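Long-range contacts in programmed cell death 6-interacting protein (Homo sapiens, PDB 5WA1), which acts through its ESCRT-III-binding Bro1 domain and further regions in multivesicular body biogenesis, endocytosis, membrane repair, cytokinesis and apoptosis: residues 95-99 with 372-376; 89-93 with 144-148; 264-268 with 312-316; 28-34 with 115-120; 203-208 with 255-259. The contacts are given in a common frame with arbitrary orientation. Residue numbers count along the deposited sequence, not the author numbering.

Contact 1. Residues 95-99 with 372-376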
# COMPACT_ATOMS: atom_id res chain seq x y z
N GLN A 95 1.44 -1.67 21.71
CA GLN A 95 1.75 -2.22 23.02
C GLN A 95 3.17 -2.79 23.05
O GLN A 95 3.92 -2.55 24.00
CB GLN A 95 0.73 -3.29 23.40
CG GLN A 95 0.69 -3.62 24.88
CD GLN A 95 0.47 -2.39 25.75
OE1 GLN A 95 -0.67 -1.98 25.99
NE2 GLN A 95 1.56 -1.80 26.22
N ILE A 96 3.57 -3.51 22.00
CA ILE A 96 4.90 -4.10 21.95
C ILE A 96 5.98 -3.01 21.91
O ILE A 96 7.00 -3.11 22.61
CB ILE A 96 5.02 -5.05 20.74
CG1 ILE A 96 3.99 -6.17 20.86
CG2 ILE A 96 6.42 -5.61 20.64
CD1 ILE A 96 4.18 -7.07 22.05
N CYS A 97 5.78 -1.97 21.11
CA CYS A 97 6.75 -0.88 21.09
C CYS A 97 6.89 -0.25 22.47
O CYS A 97 8.01 0.08 22.90
CB CYS A 97 6.35 0.16 20.05
SG CYS A 97 6.35 -0.49 18.37
N SER A 98 5.78 -0.10 23.20
CA SER A 98 5.79 0.53 24.52
C SER A 98 6.38 -0.35 25.61
O SER A 98 6.47 0.09 26.76
CB SER A 98 4.36 0.92 24.91
OG SER A 98 3.90 2.03 24.16
N ILE A 99 6.80 -1.57 25.28
CA ILE A 99 7.25 -2.53 26.28
C ILE A 99 8.75 -2.81 26.18
O ILE A 99 9.38 -3.11 27.20
CB ILE A 99 6.43 -3.83 26.16
CG1 ILE A 99 5.07 -3.63 26.83
CG2 ILE A 99 7.15 -5.03 26.74
CD1 ILE A 99 4.09 -4.71 26.53
N PHE A 372 -5.29 4.69 22.42
CA PHE A 372 -4.33 3.74 22.95
C PHE A 372 -4.07 4.00 24.42
O PHE A 372 -3.98 5.16 24.86
CB PHE A 372 -3.02 3.79 22.17
CG PHE A 372 -1.93 2.94 22.77
CD1 PHE A 372 -2.00 1.56 22.72
CD2 PHE A 372 -0.86 3.53 23.42
CE1 PHE A 372 -1.01 0.78 23.28
CE2 PHE A 372 0.14 2.75 23.98
CZ PHE A 372 0.06 1.38 23.92
N THR A 373 -3.96 2.92 25.20
CA THR A 373 -3.60 2.99 26.61
C THR A 373 -2.58 1.89 26.88
O THR A 373 -2.90 0.71 26.74
CB THR A 373 -4.83 2.83 27.51
OG1 THR A 373 -5.50 1.60 27.21
CG2 THR A 373 -5.80 3.99 27.33
N ASP A 374 -1.35 2.27 27.24
CA ASP A 374 -0.32 1.29 27.56
C ASP A 374 -0.73 0.49 28.79
O ASP A 374 -1.10 1.06 29.82
CB ASP A 374 1.03 1.98 27.78
CG ASP A 374 2.15 1.00 28.19
OD1 ASP A 374 2.00 -0.22 28.01
OD2 ASP A 374 3.19 1.48 28.69
N LEU A 375 -0.67 -0.84 28.68
CA LEU A 375 -1.01 -1.71 29.79
C LEU A 375 0.04 -1.68 30.89
O LEU A 375 -0.24 -2.12 32.01
CB LEU A 375 -1.20 -3.14 29.29
CG LEU A 375 -2.48 -3.46 28.52
CD1 LEU A 375 -2.35 -4.79 27.80
CD2 LEU A 375 -3.67 -3.48 29.47
N PHE A 376 1.24 -1.19 30.60
CA PHE A 376 2.33 -1.09 31.56
C PHE A 376 2.77 0.35 31.74
O PHE A 376 3.96 0.65 31.90
CB PHE A 376 3.51 -1.97 31.14
CG PHE A 376 3.17 -3.42 30.97
CD1 PHE A 376 2.73 -3.91 29.75
CD2 PHE A 376 3.28 -4.29 32.04
CE1 PHE A 376 2.42 -5.25 29.60
CE2 PHE A 376 2.97 -5.63 31.89
CZ PHE A 376 2.53 -6.11 30.67
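This is a contact between the C-terminal tail of the Bro1 domain and the end of helix 83-97: the irregular segment 372-376, which follows helix 319-340, folds back across it. Its polar centre is an Asx turn read by one glutamine. Asp374 OD1 accepts the backbone N of Phe376 at 2.9 Å, closing the turn, and the same OD1 takes the amide NE2 of Gln95 at a very short 2.4 Å. Glutamine suits the place because its amide carries a donor and an acceptor side by side; with chi1 t and chi2 p it extends to the tail from a CA-to-CB bond that points sideways. Phe372 and Phe376 supply the apolar part. Phe372 CE2 lies 3.8 Å from Ser98 OG, where a small serine leaves room for the ring, while Ile99 CD1 meets Phe376 CE1 at 3.5 Å. Helix 56-75 backs this end, with Leu67 against Gln95 and Ile99 and Ala63 against Leu375 and Phe376; Phe103 meets the Phe376 ring edge-to-face. The tail is thus fastened by an amide as well as by aromatic packing, and the second half of the amide's grip is the bond from Leu375 N to Gln95 OE1, 2.9 Å long.

Contact 2. Residues 89-93 with 144-148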
# COMPACT_ATOMS: atom_id res chain seq x y z
N LEU A 89 -4.78 -5.12 15.54
CA LEU A 89 -3.39 -5.22 15.11
C LEU A 89 -2.62 -3.96 15.48
O LEU A 89 -1.51 -4.03 16.02
CB LEU A 89 -3.33 -5.46 13.60
CG LEU A 89 -3.01 -6.89 13.19
CD1 LEU A 89 -3.13 -7.04 11.68
CD2 LEU A 89 -1.62 -7.28 13.68
N LEU A 90 -3.18 -2.79 15.15
CA LEU A 90 -2.52 -1.53 15.47
C LEU A 90 -2.27 -1.41 16.97
O LEU A 90 -1.19 -1.00 17.40
CB LEU A 90 -3.36 -0.35 14.99
CG LEU A 90 -3.56 -0.28 13.48
CD1 LEU A 90 -4.45 0.89 13.13
CD2 LEU A 90 -2.22 -0.18 12.78
N ARG A 91 -3.27 -1.76 17.78
CA ARG A 91 -3.11 -1.70 19.22
C ARG A 91 -1.99 -2.62 19.69
O ARG A 91 -1.19 -2.24 20.55
CB ARG A 91 -4.43 -2.05 19.91
CG ARG A 91 -4.33 -2.03 21.43
CD ARG A 91 -5.53 -2.68 22.11
NE ARG A 91 -5.27 -2.93 23.52
CZ ARG A 91 -6.06 -3.64 24.32
NH1 ARG A 91 -7.18 -4.18 23.85
NH2 ARG A 91 -5.73 -3.81 25.60
N TYR A 92 -1.92 -3.83 19.13
CA TYR A 92 -0.88 -4.75 19.56
C TYR A 92 0.51 -4.26 19.15
O TYR A 92 1.47 -4.46 19.90
CB TYR A 92 -1.16 -6.16 19.02
CG TYR A 92 -0.10 -7.18 19.36
CD1 TYR A 92 0.13 -7.56 20.68
CD2 TYR A 92 0.68 -7.76 18.36
CE1 TYR A 92 1.10 -8.49 21.00
CE2 TYR A 92 1.66 -8.69 18.68
CZ TYR A 92 1.87 -9.05 19.99
OH TYR A 92 2.84 -9.97 20.32
N TYR A 93 0.62 -3.59 18.00
CA TYR A 93 1.90 -2.99 17.63
C TYR A 93 2.29 -1.88 18.60
O TYR A 93 3.45 -1.80 19.03
CB TYR A 93 1.85 -2.44 16.20
CG TYR A 93 3.15 -1.82 15.77
CD1 TYR A 93 4.21 -2.62 15.36
CD2 TYR A 93 3.34 -0.44 15.78
CE1 TYR A 93 5.42 -2.06 14.97
CE2 TYR A 93 4.54 0.13 15.38
CZ TYR A 93 5.57 -0.69 14.98
OH TYR A 93 6.77 -0.13 14.59
N VAL A 144 4.52 -7.90 12.92
CA VAL A 144 3.22 -7.32 13.25
C VAL A 144 2.95 -6.09 12.40
O VAL A 144 1.85 -5.91 11.88
CB VAL A 144 3.14 -7.02 14.76
CG1 VAL A 144 1.98 -6.10 15.07
CG2 VAL A 144 2.99 -8.31 15.51
N LEU A 145 3.95 -5.22 12.23
CA LEU A 145 3.74 -4.05 11.39
C LEU A 145 3.50 -4.44 9.94
O LEU A 145 2.74 -3.77 9.23
CB LEU A 145 4.93 -3.08 11.49
CG LEU A 145 4.72 -1.77 10.73
CD1 LEU A 145 3.41 -1.10 11.16
CD2 LEU A 145 5.91 -0.82 10.90
N PHE A 146 4.13 -5.53 9.48
CA PHE A 146 3.84 -6.06 8.15
C PHE A 146 2.36 -6.40 8.01
O PHE A 146 1.74 -6.08 6.99
CB PHE A 146 4.70 -7.30 7.89
CG PHE A 146 4.59 -7.83 6.48
CD1 PHE A 146 3.56 -8.69 6.12
CD2 PHE A 146 5.53 -7.48 5.52
CE1 PHE A 146 3.46 -9.17 4.82
CE2 PHE A 146 5.45 -7.96 4.22
CZ PHE A 146 4.41 -8.81 3.87
N ASN A 147 1.80 -7.07 9.01
CA ASN A 147 0.39 -7.46 8.92
C ASN A 147 -0.54 -6.27 9.04
O ASN A 147 -1.62 -6.28 8.45
CB ASN A 147 0.07 -8.52 9.98
CG ASN A 147 0.55 -9.91 9.57
OD1 ASN A 147 1.32 -10.04 8.62
ND2 ASN A 147 0.10 -10.94 10.28
N CYS A 148 -0.15 -5.23 9.81
CA CYS A 148 -0.94 -4.00 9.80
C CYS A 148 -1.02 -3.44 8.39
O CYS A 148 -2.10 -3.12 7.88
CB CYS A 148 -0.32 -2.96 10.73
SG CYS A 148 -0.28 -3.40 12.49
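Val144 begins the run 144-148 of helix 137-157, which packs roughly antiparallel on residues 89-93 of helix 83-97 in the helical core of the Bro1 domain. The local axes pass 9.4 Å apart with their N-to-C directions 154° from each other. Val144 points at the partner helix and wedges among Leu89, Tyr92 and Tyr93: CG2 touches the edge of the Tyr92 ring, 3.5 Å from CE2, while CG1 lies 3.8 Å from Tyr93 CB and 4.0 Å from Leu89 CD2. A compact beta-branched residue fits here, its two methyls filling the space among three larger side chains. Leu145, next along, sets its CB 3.7 Å from Tyr93 CE1 and its CD1 over one face of that ring. Phe146 points to the far side of its helix, where it meets Phe181 edge-to-face. Asn147 meets Leu89 CD1 with its backbone O at 3.6 Å and its CB at 3.9 Å; its amide OD1 accepts the backbone N of Lys31. Cys148 closes the run; its small, polarisable SG sits 3.8 Å from both Leu89 CB and Leu90 CD2. The Tyr92 hydroxyl likewise finds its partner beyond the two segments, in Glu140. With the polar ends of Tyr92 and Asn147 bonded to Glu140 and Lys31, the buried interface between the two segments rests on close-fitting apolar contact.

Contact 3. Residues 264-268 with 312-316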
# COMPACT_ATOMS: atom_id res chain seq x y z
N PRO A 264 2.52 -8.20 -14.01
CA PRO A 264 1.66 -7.75 -15.12
C PRO A 264 0.69 -6.66 -14.74
O PRO A 264 0.41 -5.78 -15.56
CB PRO A 264 0.94 -9.04 -15.55
CG PRO A 264 1.00 -9.92 -14.35
CD PRO A 264 2.35 -9.64 -13.76
N VAL A 265 0.17 -6.68 -13.51
CA VAL A 265 -0.77 -5.65 -13.11
C VAL A 265 -0.08 -4.29 -13.04
O VAL A 265 -0.64 -3.27 -13.47
CB VAL A 265 -1.46 -6.01 -11.79
CG1 VAL A 265 -2.26 -4.81 -11.26
CG2 VAL A 265 -2.39 -7.19 -11.99
N LEU A 266 1.13 -4.25 -12.50
CA LEU A 266 1.87 -2.99 -12.44
C LEU A 266 2.18 -2.47 -13.84
O LEU A 266 2.05 -1.27 -14.10
CB LEU A 266 3.18 -3.19 -11.67
CG LEU A 266 3.03 -3.50 -10.18
CD1 LEU A 266 4.42 -3.75 -9.57
CD2 LEU A 266 2.29 -2.37 -9.49
N ALA A 267 2.64 -3.35 -14.73
CA ALA A 267 2.92 -2.95 -16.11
C ALA A 267 1.66 -2.41 -16.79
O ALA A 267 1.70 -1.37 -17.46
CB ALA A 267 3.50 -4.13 -16.88
N ALA A 268 0.54 -3.11 -16.62
CA ALA A 268 -0.71 -2.65 -17.22
C ALA A 268 -1.12 -1.29 -16.67
O ALA A 268 -1.47 -0.38 -17.42
CB ALA A 268 -1.81 -3.68 -16.99
N TYR A 312 -1.94 -7.86 -21.50
CA TYR A 312 -2.36 -8.06 -20.11
C TYR A 312 -3.86 -8.30 -20.04
O TYR A 312 -4.53 -7.87 -19.10
CB TYR A 312 -1.92 -6.87 -19.27
CG TYR A 312 -0.44 -6.62 -19.39
CD1 TYR A 312 0.48 -7.60 -19.04
CD2 TYR A 312 0.05 -5.41 -19.88
CE1 TYR A 312 1.84 -7.40 -19.15
CE2 TYR A 312 1.42 -5.20 -20.01
CZ TYR A 312 2.30 -6.19 -19.64
OH TYR A 312 3.66 -6.00 -19.75
N ASP A 313 -4.37 -9.02 -21.04
CA ASP A 313 -5.81 -9.17 -21.23
C ASP A 313 -6.46 -9.88 -20.06
O ASP A 313 -7.60 -9.58 -19.70
CB ASP A 313 -6.07 -9.92 -22.53
CG ASP A 313 -7.55 -10.07 -22.83
OD1 ASP A 313 -8.17 -11.03 -22.34
OD2 ASP A 313 -8.10 -9.21 -23.56
N GLU A 314 -5.76 -10.85 -19.46
CA GLU A 314 -6.35 -11.60 -18.36
C GLU A 314 -6.25 -10.88 -17.02
O GLU A 314 -6.77 -11.40 -16.03
CB GLU A 314 -5.71 -12.99 -18.26
CG GLU A 314 -4.19 -13.01 -18.30
CD GLU A 314 -3.62 -14.40 -18.04
OE1 GLU A 314 -3.94 -15.00 -16.99
OE2 GLU A 314 -2.87 -14.91 -18.90
N TYR A 315 -5.63 -9.70 -16.97
CA TYR A 315 -5.47 -8.97 -15.71
C TYR A 315 -6.25 -7.67 -15.63
O TYR A 315 -6.56 -7.22 -14.52
CB TYR A 315 -3.98 -8.68 -15.45
CG TYR A 315 -3.11 -9.91 -15.39
CD1 TYR A 315 -3.02 -10.67 -14.23
CD2 TYR A 315 -2.39 -10.33 -16.50
CE1 TYR A 315 -2.23 -11.81 -14.17
CE2 TYR A 315 -1.59 -11.46 -16.46
CZ TYR A 315 -1.52 -12.20 -15.29
OH TYR A 315 -0.73 -13.32 -15.25
N VAL A 316 -6.59 -7.05 -16.77
CA VAL A 316 -7.35 -5.81 -16.80
C VAL A 316 -8.37 -5.86 -17.93
O VAL A 316 -8.22 -6.60 -18.90
CB VAL A 316 -6.46 -4.56 -16.97
CG1 VAL A 316 -5.77 -4.22 -15.66
CG2 VAL A 316 -5.45 -4.79 -18.08
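Tyr315 lays the face of its ring against Pro264: CG of the proline stands 3.6 Å from the ring centroid and only 16° off the ring normal, a clear CH-pi contact. It joins the first turns of helix 262-287 to the loop that links helices 291-311 and 319-340, within the helical Bro1 fold. Proline fits here on two counts. Near the start of a helix its missing amide hydrogen costs little, and its rigid, puckered ring presents CG with its C-H bonds to the aromatic face. Tyr312, the first residue to leave helical backbone angles after helix 291-311, supplies the second ring. With chi1 m it reaches across the helix so that Pro264 O lies over one face, Pro264 CB comes to 3.8 Å from CD1, and Ala268 CB to 3.8 Å from CD2. Two alanines, Ala267 and Ala268, leave the room that such a broad ring needs. The loop holds its own shape through Tyr312 O, which accepts the backbone N of Tyr315 at 3.0 Å and that of Val316 at 3.2 Å, and so presents both tyrosine rings to helix 262-287. Val308 of helix 291-311 packs on both Ala268 and Val316, extending the apolar patch, while Val265 also touches Ile26 near the N-terminus. At the far end of the Tyr312 ring, the hydroxyl OH rests 3.4 Å from Ala267 CB.

Contact 4. Residues 28-34 with 115-120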
# COMPACT_ATOMS: atom_id res chain seq x y z
N VAL A 28 -1.82 -7.47 -0.04
CA VAL A 28 -0.77 -8.34 0.48
C VAL A 28 -1.40 -9.29 1.49
O VAL A 28 -2.18 -8.86 2.34
CB VAL A 28 0.36 -7.52 1.12
CG1 VAL A 28 1.47 -8.43 1.63
CG2 VAL A 28 0.91 -6.51 0.11
N GLN A 29 -1.05 -10.57 1.40
CA GLN A 29 -1.49 -11.54 2.38
C GLN A 29 -0.75 -11.35 3.70
O GLN A 29 0.42 -10.94 3.73
CB GLN A 29 -1.29 -12.97 1.87
CG GLN A 29 -2.14 -13.31 0.65
CD GLN A 29 -3.63 -13.31 0.96
OE1 GLN A 29 -4.33 -12.34 0.67
NE2 GLN A 29 -4.11 -14.40 1.54
N LEU A 30 -1.44 -11.64 4.81
CA LEU A 30 -0.84 -11.49 6.13
C LEU A 30 0.09 -12.66 6.42
O LEU A 30 -0.09 -13.78 5.92
CB LEU A 30 -1.93 -11.41 7.20
CG LEU A 30 -2.59 -10.06 7.53
CD1 LEU A 30 -3.34 -9.47 6.34
CD2 LEU A 30 -3.51 -10.20 8.72
N LYS A 31 1.11 -12.40 7.24
CA LYS A 31 2.00 -13.45 7.70
C LYS A 31 1.34 -14.25 8.81
O LYS A 31 0.60 -13.70 9.63
CB LYS A 31 3.33 -12.86 8.19
CG LYS A 31 4.10 -12.10 7.12
CD LYS A 31 5.27 -11.30 7.70
CE LYS A 31 6.29 -12.19 8.42
NZ LYS A 31 6.70 -13.39 7.63
N LYS A 32 1.59 -15.55 8.83
CA LYS A 32 1.09 -16.43 9.87
C LYS A 32 2.15 -16.60 10.95
O LYS A 32 3.35 -16.51 10.70
CB LYS A 32 0.71 -17.79 9.28
CG LYS A 32 -0.35 -17.73 8.20
CD LYS A 32 -0.52 -19.08 7.53
CE LYS A 32 -1.34 -18.98 6.26
NZ LYS A 32 -1.34 -20.26 5.51
N THR A 33 1.69 -16.83 12.18
CA THR A 33 2.61 -17.03 13.28
C THR A 33 2.05 -18.11 14.19
O THR A 33 0.84 -18.37 14.22
CB THR A 33 2.85 -15.73 14.08
OG1 THR A 33 3.79 -15.97 15.14
CG2 THR A 33 1.55 -15.20 14.66
N SER A 34 2.95 -18.76 14.92
CA SER A 34 2.53 -19.77 15.88
C SER A 34 2.13 -19.12 17.19
O SER A 34 2.61 -18.04 17.54
CB SER A 34 3.66 -20.77 16.11
OG SER A 34 4.87 -20.08 16.36
N THR A 115 7.82 -17.23 16.07
CA THR A 115 7.99 -17.96 14.82
C THR A 115 6.99 -17.43 13.82
O THR A 115 5.78 -17.42 14.09
CB THR A 115 7.79 -19.46 15.04
OG1 THR A 115 8.74 -19.93 16.00
CG2 THR A 115 7.98 -20.21 13.73
N TRP A 116 7.49 -16.98 12.67
CA TRP A 116 6.66 -16.39 11.62
C TRP A 116 6.99 -17.05 10.29
O TRP A 116 8.14 -17.45 10.04
CB TRP A 116 6.89 -14.89 11.50
CG TRP A 116 6.32 -14.11 12.64
CD1 TRP A 116 6.87 -13.94 13.88
CD2 TRP A 116 5.09 -13.38 12.64
NE1 TRP A 116 6.05 -13.15 14.65
CE2 TRP A 116 4.95 -12.79 13.91
CE3 TRP A 116 4.09 -13.16 11.68
CZ2 TRP A 116 3.86 -12.00 14.26
CZ3 TRP A 116 3.00 -12.38 12.03
CH2 TRP A 116 2.89 -11.81 13.31
N LYS A 117 5.98 -17.18 9.48
CA LYS A 117 6.10 -17.78 8.19
C LYS A 117 6.18 -16.70 7.10
O LYS A 117 5.69 -15.62 7.27
CB LYS A 117 4.90 -18.65 7.98
CG LYS A 117 5.02 -19.62 6.85
CD LYS A 117 3.70 -20.31 6.64
CE LYS A 117 3.73 -21.09 5.35
NZ LYS A 117 2.36 -21.26 4.81
N ASP A 118 6.85 -17.01 6.00
CA ASP A 118 6.95 -16.04 4.90
C ASP A 118 5.58 -15.76 4.31
O ASP A 118 4.78 -16.67 4.09
CB ASP A 118 7.90 -16.56 3.82
CG ASP A 118 8.31 -15.48 2.84
OD1 ASP A 118 7.57 -15.25 1.86
OD2 ASP A 118 9.38 -14.86 3.05
N ALA A 119 5.31 -14.47 4.05
CA ALA A 119 4.03 -14.10 3.46
C ALA A 119 3.89 -14.59 2.02
O ALA A 119 2.77 -14.81 1.55
CB ALA A 119 3.84 -12.58 3.51
N PHE A 120 5.01 -14.77 1.32
CA PHE A 120 4.99 -15.03 -0.12
C PHE A 120 5.56 -16.38 -0.49
O PHE A 120 4.94 -17.11 -1.28
CB PHE A 120 5.76 -13.93 -0.87
CG PHE A 120 5.30 -12.54 -0.55
CD1 PHE A 120 3.98 -12.18 -0.75
CD2 PHE A 120 6.19 -11.60 -0.04
CE1 PHE A 120 3.56 -10.90 -0.46
CE2 PHE A 120 5.76 -10.33 0.27
CZ PHE A 120 4.45 -9.97 0.05
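Lys31 NZ donates a very short 2.5 Å hydrogen bond to Lys117 O, and the same ammonium forms a salt bridge with Asp199, so a buried lysine has its charge answered. Thr115 O is shared: Thr33 OG1 donates to it at 2.7 Å and Ser34 N at 3.2 Å. Lys117 N returns a bond to Lys32 O at 3.0 Å. Thr33 and Trp116 thereby form a single beta bridge, their CA atoms 4.4 Å apart, and the extended N-terminal segment runs roughly antiparallel along strand 114-117, whose partner in the two-stranded sheet of the Bro1 domain is strand 131-134. Beyond the strand, Asp118 OD1 accepts Phe120 N at 2.7 Å in an Asx turn, and also the backbone N of Asp121. Trp116 provides the broad packing surface: Thr33 CB stands 3.5 Å from the centroid of its six-membered ring, a CH-pi contact over the face, and Lys31 CB touches the ring edge; the indole NE1 of Trp116 is hydrogen-bonded to Glu140. At the surface, Lys32 and Lys117 run alongside each other although their NZ atoms, 3.9 Å apart, carry like charges. Ala119, small enough for a close approach, sets CB 3.7 Å from Lys31 CG, and Val28 CG1 meets Phe120 CZ at 3.7 Å.

Contact 5. Residues 203-208 with 255-259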
# COMPACT_ATOMS: atom_id res chain seq x y z
N ASP A 203 14.36 -4.96 0.37
CA ASP A 203 14.02 -4.87 -1.05
C ASP A 203 12.55 -5.16 -1.29
O ASP A 203 11.89 -4.47 -2.07
CB ASP A 203 14.90 -5.82 -1.86
CG ASP A 203 16.19 -5.18 -2.30
OD1 ASP A 203 16.62 -4.21 -1.64
OD2 ASP A 203 16.78 -5.63 -3.31
N THR A 204 12.01 -6.18 -0.62
CA THR A 204 10.61 -6.54 -0.83
C THR A 204 9.67 -5.47 -0.28
O THR A 204 8.72 -5.08 -0.96
CB THR A 204 10.31 -7.89 -0.18
OG1 THR A 204 11.20 -8.88 -0.70
CG2 THR A 204 8.87 -8.30 -0.46
N VAL A 205 9.90 -5.01 0.96
CA VAL A 205 8.96 -4.07 1.56
C VAL A 205 9.13 -2.68 0.95
O VAL A 205 8.17 -1.90 0.92
CB VAL A 205 9.09 -4.03 3.09
CG1 VAL A 205 8.42 -5.27 3.71
CG2 VAL A 205 10.55 -3.93 3.53
N GLY A 206 10.32 -2.35 0.45
CA GLY A 206 10.46 -1.13 -0.32
C GLY A 206 9.60 -1.14 -1.57
O GLY A 206 8.98 -0.14 -1.93
N THR A 207 9.54 -2.29 -2.26
CA THR A 207 8.70 -2.36 -3.45
C THR A 207 7.22 -2.33 -3.08
O THR A 207 6.43 -1.64 -3.73
CB THR A 207 9.03 -3.62 -4.27
OG1 THR A 207 10.36 -3.52 -4.77
CG2 THR A 207 8.07 -3.76 -5.45
N LEU A 208 6.83 -3.06 -2.04
CA LEU A 208 5.45 -2.99 -1.57
C LEU A 208 5.08 -1.57 -1.18
O LEU A 208 3.95 -1.13 -1.41
CB LEU A 208 5.25 -3.93 -0.38
CG LEU A 208 5.39 -5.42 -0.69
CD1 LEU A 208 5.34 -6.24 0.60
CD2 LEU A 208 4.29 -5.86 -1.64
N LYS A 255 12.89 -9.77 -10.37
CA LYS A 255 12.62 -10.45 -9.11
C LYS A 255 11.36 -11.29 -9.25
O LYS A 255 10.42 -10.91 -9.96
CB LYS A 255 12.43 -9.43 -7.97
CG LYS A 255 13.56 -8.43 -7.81
CD LYS A 255 14.56 -8.88 -6.76
CE LYS A 255 15.64 -7.84 -6.55
NZ LYS A 255 16.71 -8.34 -5.63
N ASP A 256 11.34 -12.44 -8.60
CA ASP A 256 10.16 -13.30 -8.59
C ASP A 256 9.72 -13.57 -7.16
O ASP A 256 9.34 -14.69 -6.81
CB ASP A 256 10.41 -14.60 -9.34
CG ASP A 256 9.12 -15.32 -9.69
OD1 ASP A 256 8.17 -14.65 -10.15
OD2 ASP A 256 9.06 -16.55 -9.50
N THR A 257 9.78 -12.55 -6.31
CA THR A 257 9.45 -12.77 -4.92
C THR A 257 7.97 -12.51 -4.64
O THR A 257 7.34 -13.25 -3.88
CB THR A 257 10.35 -11.91 -4.03
OG1 THR A 257 10.10 -10.52 -4.26
CG2 THR A 257 11.80 -12.19 -4.35
N LEU A 258 7.39 -11.50 -5.30
CA LEU A 258 5.98 -11.20 -5.13
C LEU A 258 5.14 -12.18 -5.95
O LEU A 258 5.65 -12.84 -6.86
CB LEU A 258 5.69 -9.76 -5.54
CG LEU A 258 6.39 -8.74 -4.63
CD1 LEU A 258 6.08 -7.31 -5.08
CD2 LEU A 258 6.00 -8.97 -3.16
N PRO A 259 3.84 -12.30 -5.63
CA PRO A 259 2.98 -13.21 -6.40
C PRO A 259 2.97 -12.87 -7.88
O PRO A 259 3.19 -11.73 -8.29
CB PRO A 259 1.60 -13.00 -5.76
CG PRO A 259 1.91 -12.57 -4.36
CD PRO A 259 3.14 -11.72 -4.47
O HOH W 1 12.00 -9.40 -3.14
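Leu258, in the loop between helices 231-252 and 262-287, uses the common m,t rotamer to bring its two methyls against helix 202-226 of the Bro1 domain, within the region that interacts with CHMP4 proteins. CD2 lies 3.9 Å from Leu208 CD2 and 4.0 Å from Thr204 CG2, and CD1 lies 4.1 Å from Thr207 CG2. Leu208 answers with the same m,t conformation, which carries its end to the loop although its CA-to-CB bond points sideways. Thr204 and Thr207 are both m in chi1. On a helix a threonine can show a methyl to one neighbour and a hydroxyl to another, and here both methyls go to Leu258. Their hydroxyls are engaged apart from it: Thr207 OG1 bonds to Gln251, and Thr204 OG1 to Val198 O and to a water 2.6 Å away. That water also lies 2.5 Å from Thr257 OG1, which chi1 p brings round to it, so it bridges hydroxyls 4.1 Å apart. Lys255 has chi2 off its well, at -95°, but is extended beyond, and its NZ makes a long, solvent-exposed salt bridge of 3.6 Å with Asp203 OD2. Phe120 packs on Leu258 and Thr204, extending the apolar side. The contact buries 229 Å². Its chemistry is graded, from the leucine contact, with Leu208 buried, through one bridging water to an exposed ion pair, which implies a junction resting on mixed interactions.

Contacts 1, 2, 4 and 5 form a continuous chain of touching sites through the Bro1 domain. Contacts 1 and 2 share helix 83-97, their centres 13 Å apart, with Phe372 CE1 4.1 Å from Arg91 O. Contact 2 meets contact 4 where Asn147 OD1 lies 2.7 Å from Lys31 N, and contact 5 through Phe146. Phe120 joins contact 4 to contact 5, its CE2 3.7 Å from Leu258 CD2. Contact 3 stands apart, its nearest atoms about 6 Å from contact 5; its centre is 43 Å from that of contact 1, across the chain's centre. Contacts 3 and 5, and segment 372-376 of contact 1, fall in the region 197-379 that interacts with CHMP4 proteins.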